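Long-range contacts in geranylgeranyl pyrophosphate synthase (Corynebacterium glutamicum, PDB 3QQV), which probably joins allylic diphosphates to isopentenyl diphosphate in a magnesium-dependent step of isoprenoid biosynthesis: residues A[24-29]-A[62-67]; A[97-102]-A[156-161]; A[253-258]-A[335-340]; A[203-208]-A[282-287]. One frame throughout, in Å; residues are numbered along the deposited sequence.

Contact 1 of 4, residues A[24-29]-A[62-67]. With DMA (dimethylallyl diphosphate), chain D.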
# COMPACT_ATOMS: atom_id res chain seq x y z
N VAL A 24 20.71 -5.15 -15.09
CA VAL A 24 20.60 -3.70 -15.17
C VAL A 24 19.49 -3.23 -14.22
O VAL A 24 19.66 -2.23 -13.51
CB VAL A 24 20.34 -3.23 -16.63
CG1 VAL A 24 20.05 -1.74 -16.69
CG2 VAL A 24 21.53 -3.59 -17.51
N VAL A 25 18.39 -3.97 -14.18
CA VAL A 25 17.27 -3.72 -13.27
C VAL A 25 17.74 -3.77 -11.81
O VAL A 25 17.45 -2.86 -11.03
CB VAL A 25 16.11 -4.71 -13.52
CG1 VAL A 25 14.99 -4.57 -12.46
CG2 VAL A 25 15.55 -4.47 -14.89
N ARG A 26 18.51 -4.81 -11.48
CA ARG A 26 19.08 -4.96 -10.14
C ARG A 26 19.98 -3.79 -9.76
O ARG A 26 19.96 -3.36 -8.61
CB ARG A 26 19.84 -6.28 -10.01
CG ARG A 26 20.00 -6.78 -8.58
CD ARG A 26 21.00 -7.93 -8.51
NE ARG A 26 21.10 -8.52 -7.17
CZ ARG A 26 21.91 -8.09 -6.20
NH1 ARG A 26 22.70 -7.04 -6.39
NH2 ARG A 26 21.92 -8.70 -5.02
N ASP A 27 20.75 -3.27 -10.72
CA ASP A 27 21.58 -2.08 -10.52
C ASP A 27 20.82 -0.80 -10.25
O ASP A 27 21.27 0.03 -9.46
CB ASP A 27 22.50 -1.85 -11.71
CG ASP A 27 23.79 -2.61 -11.60
OD1 ASP A 27 24.11 -3.06 -10.47
OD2 ASP A 27 24.48 -2.77 -12.64
N ARG A 28 19.70 -0.63 -10.93
CA ARG A 28 18.87 0.55 -10.74
C ARG A 28 18.22 0.49 -9.36
O ARG A 28 18.17 1.49 -8.66
CB ARG A 28 17.82 0.69 -11.85
CG ARG A 28 18.37 0.75 -13.31
CD ARG A 28 19.59 1.65 -13.49
NE ARG A 28 19.33 3.04 -13.13
CZ ARG A 28 20.27 3.95 -12.94
NH1 ARG A 28 21.55 3.64 -13.08
NH2 ARG A 28 19.92 5.19 -12.60
N LEU A 29 17.76 -0.70 -9.00
CA LEU A 29 17.14 -0.96 -7.70
C LEU A 29 18.10 -0.80 -6.52
O LEU A 29 17.71 -0.28 -5.47
CB LEU A 29 16.49 -2.35 -7.69
CG LEU A 29 15.26 -2.52 -8.58
CD1 LEU A 29 14.83 -3.98 -8.62
CD2 LEU A 29 14.08 -1.61 -8.16
N GLY A 62 12.67 -12.09 -9.30
CA GLY A 62 12.36 -13.07 -10.32
C GLY A 62 13.05 -12.81 -11.65
O GLY A 62 14.25 -12.57 -11.70
N LYS A 63 12.26 -12.85 -12.72
CA LYS A 63 12.78 -12.76 -14.09
C LYS A 63 12.85 -11.31 -14.57
O LYS A 63 13.43 -11.02 -15.63
CB LYS A 63 11.92 -13.59 -15.05
CG LYS A 63 11.86 -15.10 -14.73
CD LYS A 63 10.60 -15.50 -13.95
CE LYS A 63 9.40 -15.72 -14.86
NZ LYS A 63 8.16 -16.05 -14.11
N ARG A 64 12.30 -10.40 -13.76
CA ARG A 64 12.14 -8.98 -14.08
C ARG A 64 11.35 -8.77 -15.38
O ARG A 64 11.71 -7.95 -16.22
CB ARG A 64 13.49 -8.24 -14.13
CG ARG A 64 14.48 -8.59 -13.03
CD ARG A 64 14.04 -8.11 -11.66
NE ARG A 64 15.14 -8.16 -10.71
CZ ARG A 64 15.02 -7.99 -9.40
NH1 ARG A 64 13.83 -7.75 -8.87
NH2 ARG A 64 16.09 -8.06 -8.62
N ILE A 65 10.26 -9.54 -15.51
CA ILE A 65 9.44 -9.55 -16.72
C ILE A 65 8.79 -8.20 -17.02
O ILE A 65 8.76 -7.75 -18.17
CB ILE A 65 8.41 -10.75 -16.74
CG1 ILE A 65 7.87 -11.01 -18.14
CG2 ILE A 65 7.27 -10.57 -15.75
CD1 ILE A 65 8.78 -11.85 -19.03
N ARG A 66 8.32 -7.52 -15.97
CA ARG A 66 7.64 -6.24 -16.15
C ARG A 66 8.56 -5.10 -16.62
O ARG A 66 8.21 -4.42 -17.57
CB ARG A 66 6.78 -5.89 -14.92
CG ARG A 66 5.67 -6.88 -14.71
CD ARG A 66 5.15 -6.89 -13.28
NE ARG A 66 4.22 -7.99 -13.08
CZ ARG A 66 4.58 -9.24 -12.79
NH1 ARG A 66 5.87 -9.55 -12.67
NH2 ARG A 66 3.66 -10.18 -12.63
N PRO A 67 9.76 -4.91 -15.99
CA PRO A 67 10.71 -3.95 -16.56
C PRO A 67 11.17 -4.30 -17.97
O PRO A 67 11.42 -3.40 -18.76
CB PRO A 67 11.92 -4.03 -15.61
CG PRO A 67 11.35 -4.48 -14.32
CD PRO A 67 10.24 -5.42 -14.68
C1 DMA D . 3.94 -13.35 -10.44
O1 DMA D . 4.70 -12.96 -11.56
C2 DMA D . 2.91 -14.31 -10.89
C3 DMA D . 1.76 -13.92 -11.39
C4 DMA D . 1.45 -12.48 -11.54
C5 DMA D . 0.79 -14.94 -11.85
PA DMA D . 6.18 -13.42 -11.81
O1A DMA D . 6.70 -12.51 -12.82
O2A DMA D . 6.03 -14.84 -12.11
O3A DMA D . 6.96 -13.24 -10.41
PB DMA D . 8.49 -12.94 -10.15
O1B DMA D . 8.80 -13.83 -9.05
O2B DMA D . 8.57 -11.52 -9.78
O3B DMA D . 9.21 -13.18 -11.40

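Contact 2 of 4, residues A[97-102]-A[156-161]. With DMA (dimethylallyl diphosphate), chain D.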
# COMPACT_ATOMS: atom_id res chain seq x y z
N LEU A 97 8.73 -0.78 -11.59
CA LEU A 97 7.68 -1.80 -11.60
C LEU A 97 7.96 -2.96 -10.63
O LEU A 97 7.02 -3.62 -10.15
CB LEU A 97 7.45 -2.33 -13.02
CG LEU A 97 7.17 -1.26 -14.09
CD1 LEU A 97 7.17 -1.85 -15.50
CD2 LEU A 97 5.85 -0.60 -13.82
N GLU A 98 9.25 -3.18 -10.35
CA GLU A 98 9.64 -4.19 -9.36
C GLU A 98 9.19 -3.86 -7.93
O GLU A 98 8.97 -4.76 -7.12
CB GLU A 98 11.16 -4.44 -9.41
CG GLU A 98 11.61 -5.23 -10.64
CD GLU A 98 10.84 -6.53 -10.83
OE1 GLU A 98 11.10 -7.51 -10.09
OE2 GLU A 98 9.98 -6.58 -11.72
N PHE A 99 9.04 -2.57 -7.64
CA PHE A 99 8.50 -2.15 -6.34
C PHE A 99 6.99 -2.38 -6.23
O PHE A 99 6.49 -2.76 -5.17
CB PHE A 99 8.87 -0.71 -6.04
CG PHE A 99 10.25 -0.53 -5.50
CD1 PHE A 99 10.67 -1.25 -4.37
CD2 PHE A 99 11.13 0.35 -6.10
CE1 PHE A 99 11.94 -1.08 -3.86
CE2 PHE A 99 12.41 0.53 -5.59
CZ PHE A 99 12.82 -0.18 -4.48
N ILE A 100 6.27 -2.21 -7.34
CA ILE A 100 4.85 -2.59 -7.39
C ILE A 100 4.69 -4.10 -7.22
O ILE A 100 3.82 -4.56 -6.47
CB ILE A 100 4.18 -2.13 -8.69
CG1 ILE A 100 4.24 -0.61 -8.80
CG2 ILE A 100 2.70 -2.57 -8.72
CD1 ILE A 100 4.02 -0.09 -10.16
N GLN A 101 5.53 -4.85 -7.94
CA GLN A 101 5.58 -6.30 -7.81
C GLN A 101 5.85 -6.73 -6.38
O GLN A 101 5.15 -7.60 -5.87
CB GLN A 101 6.61 -6.90 -8.78
CG GLN A 101 6.78 -8.43 -8.70
CD GLN A 101 5.62 -9.23 -9.29
OE1 GLN A 101 4.48 -8.76 -9.36
NE2 GLN A 101 5.91 -10.46 -9.70
N ALA A 102 6.85 -6.13 -5.75
CA ALA A 102 7.15 -6.38 -4.34
C ALA A 102 5.91 -6.18 -3.46
O ALA A 102 5.55 -7.08 -2.69
CB ALA A 102 8.29 -5.50 -3.87
N LEU A 156 5.30 0.12 -2.44
CA LEU A 156 4.37 0.83 -3.30
C LEU A 156 4.66 2.34 -3.37
O LEU A 156 4.63 2.94 -4.44
CB LEU A 156 2.93 0.55 -2.85
CG LEU A 156 1.77 1.15 -3.65
CD1 LEU A 156 1.88 0.84 -5.15
CD2 LEU A 156 0.45 0.66 -3.09
N VAL A 157 4.97 2.92 -2.23
CA VAL A 157 5.37 4.32 -2.13
C VAL A 157 6.71 4.57 -2.86
O VAL A 157 6.91 5.62 -3.50
CB VAL A 157 5.39 4.73 -0.63
CG1 VAL A 157 6.48 5.70 -0.29
CG2 VAL A 157 4.02 5.27 -0.24
N TRP A 158 7.61 3.60 -2.79
CA TRP A 158 8.89 3.71 -3.47
C TRP A 158 8.81 3.52 -4.99
O TRP A 158 9.59 4.13 -5.72
CB TRP A 158 9.94 2.82 -2.79
CG TRP A 158 10.45 3.45 -1.50
CD1 TRP A 158 10.18 4.71 -1.05
CD2 TRP A 158 11.35 2.87 -0.54
NE1 TRP A 158 10.83 4.95 0.15
CE2 TRP A 158 11.56 3.84 0.47
CE3 TRP A 158 12.00 1.63 -0.45
CZ2 TRP A 158 12.38 3.59 1.59
CZ3 TRP A 158 12.82 1.39 0.66
CH2 TRP A 158 13.00 2.36 1.66
N ALA A 159 7.86 2.71 -5.45
CA ALA A 159 7.56 2.60 -6.89
C ALA A 159 7.24 3.96 -7.48
O ALA A 159 7.81 4.35 -8.51
CB ALA A 159 6.40 1.65 -7.12
N GLU A 160 6.33 4.69 -6.82
CA GLU A 160 5.91 6.02 -7.25
C GLU A 160 7.07 6.99 -7.22
O GLU A 160 7.27 7.73 -8.18
CB GLU A 160 4.76 6.55 -6.38
CG GLU A 160 3.70 5.53 -5.99
CD GLU A 160 2.63 5.33 -7.03
OE1 GLU A 160 2.75 5.93 -8.12
OE2 GLU A 160 1.66 4.57 -6.77
N ASP A 161 7.84 6.98 -6.13
CA ASP A 161 9.02 7.86 -6.00
C ASP A 161 10.07 7.60 -7.09
O ASP A 161 10.57 8.55 -7.70
CB ASP A 161 9.70 7.71 -4.64
CG ASP A 161 8.87 8.23 -3.49
OD1 ASP A 161 7.89 8.99 -3.71
OD2 ASP A 161 9.20 7.87 -2.34
C1 DMA D . 3.94 -13.35 -10.44
O1 DMA D . 4.70 -12.96 -11.56
C2 DMA D . 2.91 -14.31 -10.89
C3 DMA D . 1.76 -13.92 -11.39
C4 DMA D . 1.45 -12.48 -11.54
C5 DMA D . 0.79 -14.94 -11.85
PA DMA D . 6.18 -13.42 -11.81
O1A DMA D . 6.70 -12.51 -12.82
O2A DMA D . 6.03 -14.84 -12.11
O3A DMA D . 6.96 -13.24 -10.41
PB DMA D . 8.49 -12.94 -10.15
O1B DMA D . 8.80 -13.83 -9.05
O2B DMA D . 8.57 -11.52 -9.78
O3B DMA D . 9.21 -13.18 -11.40

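Contact 3 of 4, residues A[253-258]-A[335-340]. With DMA (dimethylallyl diphosphate), chain D.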
# COMPACT_ATOMS: atom_id res chain seq x y z
N PHE A 253 -0.00 -16.19 -20.37
CA PHE A 253 1.00 -16.23 -19.30
C PHE A 253 0.40 -16.71 -17.97
O PHE A 253 0.99 -17.55 -17.29
CB PHE A 253 1.66 -14.85 -19.15
CG PHE A 253 2.60 -14.73 -17.98
CD1 PHE A 253 3.92 -15.14 -18.09
CD2 PHE A 253 2.18 -14.16 -16.78
CE1 PHE A 253 4.81 -15.00 -17.01
CE2 PHE A 253 3.05 -14.03 -15.69
CZ PHE A 253 4.37 -14.45 -15.81
N GLN A 254 -0.75 -16.16 -17.61
CA GLN A 254 -1.44 -16.57 -16.39
C GLN A 254 -1.94 -18.01 -16.47
O GLN A 254 -1.79 -18.77 -15.51
CB GLN A 254 -2.61 -15.64 -16.06
CG GLN A 254 -3.29 -15.93 -14.72
CD GLN A 254 -2.31 -16.00 -13.57
OE1 GLN A 254 -1.48 -15.11 -13.41
NE2 GLN A 254 -2.39 -17.05 -12.77
N LEU A 255 -2.53 -18.38 -17.61
CA LEU A 255 -2.98 -19.75 -17.83
C LEU A 255 -1.83 -20.75 -17.72
O LEU A 255 -2.00 -21.82 -17.12
CB LEU A 255 -3.72 -19.90 -19.17
CG LEU A 255 -5.03 -19.13 -19.36
CD1 LEU A 255 -5.57 -19.30 -20.77
CD2 LEU A 255 -6.09 -19.55 -18.34
N ARG A 256 -0.66 -20.39 -18.25
CA ARG A 256 0.55 -21.21 -18.09
C ARG A 256 0.95 -21.34 -16.62
O ARG A 256 1.31 -22.44 -16.17
CB ARG A 256 1.72 -20.67 -18.92
CG ARG A 256 3.09 -21.36 -18.65
CD ARG A 256 3.08 -22.87 -19.04
NE ARG A 256 2.65 -23.03 -20.42
CZ ARG A 256 2.04 -24.10 -20.93
NH1 ARG A 256 1.80 -25.17 -20.18
NH2 ARG A 256 1.68 -24.09 -22.21
N ASP A 257 0.87 -20.23 -15.88
CA ASP A 257 1.24 -20.26 -14.47
C ASP A 257 0.26 -21.02 -13.60
O ASP A 257 0.66 -21.61 -12.61
CB ASP A 257 1.52 -18.85 -13.94
CG ASP A 257 2.92 -18.39 -14.30
OD1 ASP A 257 3.26 -18.38 -15.50
OD2 ASP A 257 3.70 -18.04 -13.38
N ASP A 258 -1.02 -21.03 -13.99
CA ASP A 258 -2.03 -21.90 -13.39
C ASP A 258 -1.71 -23.38 -13.57
O ASP A 258 -1.81 -24.15 -12.61
CB ASP A 258 -3.41 -21.62 -13.98
CG ASP A 258 -3.93 -20.24 -13.65
OD1 ASP A 258 -3.47 -19.65 -12.64
OD2 ASP A 258 -4.79 -19.75 -14.40
N GLN A 335 -4.71 -25.64 -25.23
CA GLN A 335 -5.24 -25.15 -26.51
C GLN A 335 -5.47 -23.64 -26.52
O GLN A 335 -5.16 -22.97 -27.51
CB GLN A 335 -6.55 -25.86 -26.88
CG GLN A 335 -6.38 -27.23 -27.52
CD GLN A 335 -7.68 -28.02 -27.56
OE1 GLN A 335 -7.69 -29.24 -27.35
NE2 GLN A 335 -8.80 -27.34 -27.81
N ARG A 336 -6.02 -23.13 -25.42
CA ARG A 336 -6.26 -21.70 -25.25
C ARG A 336 -4.95 -20.92 -25.22
O ARG A 336 -4.85 -19.89 -25.87
CB ARG A 336 -7.10 -21.43 -23.99
CG ARG A 336 -8.58 -21.81 -24.12
CD ARG A 336 -9.30 -20.95 -25.15
NE ARG A 336 -9.34 -19.54 -24.76
CZ ARG A 336 -9.21 -18.52 -25.61
NH1 ARG A 336 -9.00 -18.74 -26.90
NH2 ARG A 336 -9.27 -17.28 -25.16
N ILE A 337 -3.95 -21.44 -24.51
CA ILE A 337 -2.60 -20.86 -24.46
C ILE A 337 -2.01 -20.74 -25.87
O ILE A 337 -1.53 -19.66 -26.25
CB ILE A 337 -1.66 -21.66 -23.52
CG1 ILE A 337 -2.13 -21.50 -22.07
CG2 ILE A 337 -0.20 -21.21 -23.65
CD1 ILE A 337 -1.45 -22.40 -21.08
N SER A 338 -2.09 -21.83 -26.63
CA SER A 338 -1.57 -21.86 -28.00
C SER A 338 -2.29 -20.87 -28.91
O SER A 338 -1.65 -20.18 -29.71
CB SER A 338 -1.66 -23.28 -28.56
OG SER A 338 -0.93 -24.18 -27.75
N GLN A 339 -3.62 -20.81 -28.79
CA GLN A 339 -4.44 -19.90 -29.57
C GLN A 339 -4.10 -18.45 -29.27
O GLN A 339 -3.96 -17.65 -30.18
CB GLN A 339 -5.93 -20.14 -29.28
CG GLN A 339 -6.52 -21.35 -30.00
CD GLN A 339 -7.85 -21.82 -29.39
OE1 GLN A 339 -8.31 -21.28 -28.37
NE2 GLN A 339 -8.45 -22.83 -30.00
N LEU A 340 -3.96 -18.13 -27.98
CA LEU A 340 -3.66 -16.77 -27.53
C LEU A 340 -2.24 -16.32 -27.87
O LEU A 340 -2.02 -15.14 -28.18
CB LEU A 340 -3.91 -16.64 -26.03
CG LEU A 340 -5.36 -16.69 -25.53
CD1 LEU A 340 -5.38 -17.00 -24.04
CD2 LEU A 340 -6.15 -15.43 -25.83
C1 DMA D . 3.94 -13.35 -10.44
O1 DMA D . 4.70 -12.96 -11.56
C2 DMA D . 2.91 -14.31 -10.89
C3 DMA D . 1.76 -13.92 -11.39
C4 DMA D . 1.45 -12.48 -11.54
C5 DMA D . 0.79 -14.94 -11.85
PA DMA D . 6.18 -13.42 -11.81
O1A DMA D . 6.70 -12.51 -12.82
O2A DMA D . 6.03 -14.84 -12.11
O3A DMA D . 6.96 -13.24 -10.41
PB DMA D . 8.49 -12.94 -10.15
O1B DMA D . 8.80 -13.83 -9.05
O2B DMA D . 8.57 -11.52 -9.78
O3B DMA D . 9.21 -13.18 -11.40

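Contact 4 of 4, residues A[203-208]-A[282-287]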
# COMPACT_ATOMS: atom_id res chain seq x y z
N GLU A 203 -17.15 -20.70 -9.65
CA GLU A 203 -16.83 -21.72 -10.64
C GLU A 203 -17.12 -21.27 -12.07
O GLU A 203 -17.08 -22.09 -13.01
CB GLU A 203 -17.61 -23.01 -10.33
CG GLU A 203 -17.07 -23.80 -9.15
CD GLU A 203 -17.99 -24.94 -8.74
OE1 GLU A 203 -18.66 -25.51 -9.63
OE2 GLU A 203 -18.04 -25.26 -7.53
N SER A 204 -17.42 -19.98 -12.25
CA SER A 204 -17.61 -19.42 -13.58
C SER A 204 -16.25 -19.13 -14.21
O SER A 204 -15.35 -18.59 -13.56
CB SER A 204 -18.49 -18.17 -13.56
OG SER A 204 -17.84 -17.10 -12.89
N VAL A 205 -16.11 -19.52 -15.48
CA VAL A 205 -14.88 -19.32 -16.23
C VAL A 205 -14.68 -17.82 -16.45
O VAL A 205 -13.57 -17.31 -16.24
CB VAL A 205 -14.92 -20.06 -17.59
CG1 VAL A 205 -13.54 -20.04 -18.25
CG2 VAL A 205 -15.40 -21.49 -17.42
N GLU A 206 -15.77 -17.14 -16.81
CA GLU A 206 -15.77 -15.72 -17.15
C GLU A 206 -15.32 -14.77 -16.04
O GLU A 206 -14.71 -13.75 -16.33
CB GLU A 206 -17.14 -15.29 -17.67
CG GLU A 206 -17.42 -15.74 -19.10
CD GLU A 206 -18.68 -15.13 -19.68
OE1 GLU A 206 -19.26 -15.74 -20.61
OE2 GLU A 206 -19.10 -14.04 -19.22
N LEU A 207 -15.61 -15.11 -14.79
CA LEU A 207 -15.12 -14.30 -13.67
C LEU A 207 -13.63 -14.55 -13.39
O LEU A 207 -12.91 -13.61 -13.05
CB LEU A 207 -15.96 -14.48 -12.41
CG LEU A 207 -17.33 -13.79 -12.34
CD1 LEU A 207 -18.06 -14.18 -11.05
CD2 LEU A 207 -17.23 -12.26 -12.46
N ALA A 208 -13.19 -15.80 -13.54
CA ALA A 208 -11.76 -16.12 -13.45
C ALA A 208 -10.96 -15.51 -14.61
O ALA A 208 -9.80 -15.13 -14.43
CB ALA A 208 -11.56 -17.63 -13.39
N ARG A 282 -8.94 -20.06 -7.46
CA ARG A 282 -10.02 -20.28 -8.41
C ARG A 282 -9.59 -19.97 -9.84
O ARG A 282 -10.01 -18.98 -10.45
CB ARG A 282 -11.29 -19.50 -8.03
CG ARG A 282 -11.64 -19.47 -6.54
CD ARG A 282 -11.78 -20.85 -5.87
NE ARG A 282 -12.93 -21.61 -6.34
CZ ARG A 282 -13.35 -22.75 -5.80
NH1 ARG A 282 -14.40 -23.38 -6.31
NH2 ARG A 282 -12.73 -23.28 -4.75
N THR A 283 -8.75 -20.85 -10.38
CA THR A 283 -8.19 -20.72 -11.71
C THR A 283 -9.23 -21.08 -12.77
O THR A 283 -10.29 -21.62 -12.44
CB THR A 283 -6.96 -21.62 -11.87
OG1 THR A 283 -7.34 -22.99 -11.69
CG2 THR A 283 -5.90 -21.25 -10.82
N VAL A 284 -8.94 -20.77 -14.03
CA VAL A 284 -9.75 -21.21 -15.16
C VAL A 284 -9.68 -22.75 -15.29
O VAL A 284 -10.68 -23.41 -15.58
CB VAL A 284 -9.32 -20.51 -16.48
CG1 VAL A 284 -9.87 -21.22 -17.72
CG2 VAL A 284 -9.76 -19.05 -16.48
N LEU A 285 -8.49 -23.31 -15.04
CA LEU A 285 -8.27 -24.75 -15.00
C LEU A 285 -9.25 -25.47 -14.06
O LEU A 285 -9.91 -26.43 -14.47
CB LEU A 285 -6.83 -25.07 -14.59
CG LEU A 285 -6.51 -26.55 -14.30
CD1 LEU A 285 -6.44 -27.37 -15.59
CD2 LEU A 285 -5.22 -26.69 -13.51
N LEU A 286 -9.36 -24.97 -12.82
CA LEU A 286 -10.26 -25.53 -11.81
C LEU A 286 -11.73 -25.40 -12.18
O LEU A 286 -12.51 -26.34 -11.98
CB LEU A 286 -10.00 -24.88 -10.44
CG LEU A 286 -10.79 -25.39 -9.23
CD1 LEU A 286 -10.37 -26.80 -8.85
CD2 LEU A 286 -10.64 -24.44 -8.04
N ALA A 287 -12.10 -24.24 -12.72
CA ALA A 287 -13.46 -23.98 -13.18
C ALA A 287 -13.89 -24.93 -14.28
O ALA A 287 -15.00 -25.46 -14.24
CB ALA A 287 -13.61 -22.53 -13.65

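Contact 1 of 4, residues A[24-29]-A[62-67]
Arg-64 meets Val-25, Arg-26 and Leu-29 along the length of its side chain. CB leads toward helix 21-43, and Arg-64 CG comes within 4.1 Å of Val-25 CG1. The chain then bends at chi2 (-69°). Arg-64 CD lies 3.8 Å from the same methyl, Val-25 CG1, and NE passes close to it as well. Beyond NE the flat end of the arginine meets two more residues. Leu-29 CD1 sits over one face of the guanidinium, displaced toward its rim, and is 3.9 Å from Arg-64 NH1. The aliphatic CG of Arg-26 approaches Arg-64 NH2 obliquely at 4.1 Å. The two guanidinium planes of Arg-26 and Arg-64 are turned 63° apart.

The charge of Arg-64 is met from outside the two segments. NH1 forms a salt bridge with Glu-98 and a hydrogen bond to the carbonyl O of Val-58. These partners fix the group while the apolar chains of 24-29 pack on it. The setting is the all-helical fold of the polyprenyl synthase family. Arg-64 is the N-cap residue of helix 65-76, and Pro-67 follows in its first turn. Pro-67 CB touches Val-25 CG2 at 3.7 Å, with the two side chains crossing at about a right angle.

The far side of 62-67 holds dimethylallyl diphosphate. Arg-66 NH1 donates to O1A of the ligand at 3.1 Å. Arg-66 NH2 reaches the bridging ester oxygen O1, which lies in the guanidinium plane at its edge. Lys-63 adds weak bonds from its backbone N to O3B and from NZ to O2A at 3.2 Å.

Contact 2 of 4, residues A[97-102]-A[156-161]
Phe-99 and Ile-100 close on Ala-159 where two nearly antiparallel helices of the all-helical polyprenyl synthase fold run side by side. The short helical segments approach to 7.6 Å between axes, at 167°. The small Ala-159 side chain allows this closeness. Its CB is wedged between two partners, with Ile-100 CG1 at 3.5 Å and Phe-99 CB at 3.6 Å. This is the tight part of the contact.

The Phe-99 ring packs less closely. Trp-158 CB stands over the middle of one ring face in a CH-pi contact, 4.2 Å from the centroid and only 5° off the ring normal. The chi1 of Phe-99 (-81°) sets CG beside the backbone N and lets the ring lie under this CB. The indole itself leads away from 97-102. Trp-158 NE1 forms a hydrogen bond with Thr-185 OG1 of the second subunit. Phe-32 meets both aromatic rings from helix 21-43.

The looser end lies at Leu-156, where Leu-156 CD1 stays 4.6 Å from Ile-100 CG1. This end is also buried, and Leu-156 packs on Val-157 of the second subunit.

On the ligand side of helix 97-111, Gln-101 turns to dimethylallyl diphosphate. Tyr-219 OH hydrogen-bonds to Gln-101 OE1 and so helps fix the amide. Gln-101 NE2 donates to O2B of the ligand at 2.9 Å, in a nearly straight bond.

Contact 3 of 4, residues A[253-258]-A[335-340]
Ile-337 has CG1 anti to its carbonyl carbon (chi1 -68°), and an extended chi2 carries CD1 across to Arg-256. The arginine leaves its helix with CG anti to the backbone N, then bends at chi2 and chi3 back toward 335-340. The two side chains cross at about a right angle. Ile-337 CD1 rests over one face of the guanidinium, near its rim, 3.7 Å from Arg-256 NH2. Ile-337 CD1 also lies 3.6 Å from Arg-256 N.

Leu-255 makes the other half of the contact. Leu-255 CB packs on Ile-337 CG1 at 3.7 Å. Leu-255 CD1 reaches Leu-340 CD1 at 4.0 Å and lies near the CB of Arg-336.

The buried guanidinium has polar partners outside the segments. NE donates to the carbonyl O of Thr-369, and NH1 and NH2 form salt bridges with Glu-334 and Glu-370. These hold the flat group in place beneath the isoleucine.

The helical segments run roughly antiparallel, with 9.5 Å between axes. Helix 236-263 packs on helix 329-346 through Leu-255 and Arg-256, and on helix 205-231 through Phe-253, Gln-254 and Leu-255. Helix 355-369 also touches Phe-253 and Ile-337.

Contact 4 of 4, residues A[203-208]-A[282-287]
Val-205, Ala-208, Val-284 and Ala-287 form the apolar centre of this contact. The two valines cross at about a right angle, with Val-205 CG1 3.9 Å from Val-284 CG1. The other branch, Val-284 CG2, turns to Ala-208 CB at 3.8 Å. With chi1 at 164°, Val-284 has CG1 anti to its backbone N, and its two methyls can serve two partners on the facing helix. Val-205 CG2 reaches the CB of Ala-287 more loosely.

Next outward, the alanines pack against backbone. Ala-208 CB touches the carbonyl O of Arg-282 at 3.6 Å. Ala-287 CB lies equally close to the O of Glu-203. The small side chains let the starts of two helices come together. Ser-204 and Thr-283 are their N-cap residues. Thr-283 OG1 accepts from Leu-286 N at 3.0 Å, a capping bond at the start of helix 284-294.

At the polar edge Glu-203 and Arg-282 cross obliquely. Glu-203 CG lies in the plane of the guanidinium, at its edge, 3.9 Å from Arg-282 NH1. Leu-286 CD2 sits over the centre of one guanidinium face. The carboxylate remains 4.3 Å away, measured from Glu-203 OE2 to Arg-282 NH1, too far for a salt bridge. Each group has another partner: Glu-203 OE1 pairs with Arg-305, and Arg-282 NE donates to the O of Asn-202.

Helices 205-231 and 284-294 are therefore joined here by small apolar groups. The Arg-282 side chain lies about 6 Å from that of Asp-194, which binds magnesium. The opposite charges at the polar edge probably add only a modest electrostatic attraction.

Contacts 1, 2 and 3 are buried, while contact 4 is partly buried and lies farther from the centre of the chain. The four contacts join four different pairs of helices. Helices 205-231 and 236-263, of contacts 4 and 3, follow each other in the chain. Contacts 1 and 2 touch each other. Contacts 3 and 4 also touch, with Leu-255 packing on Val-284. Contacts 2 and 4 lie on opposite sides of the chain's centre. Arginine faces take part in contacts 1 and 3, whereas contacts 2 and 4 rely on alanines. Contacts 1 and 2 both supply donors to the diphosphate, and contact 2 alone also reaches the second subunit.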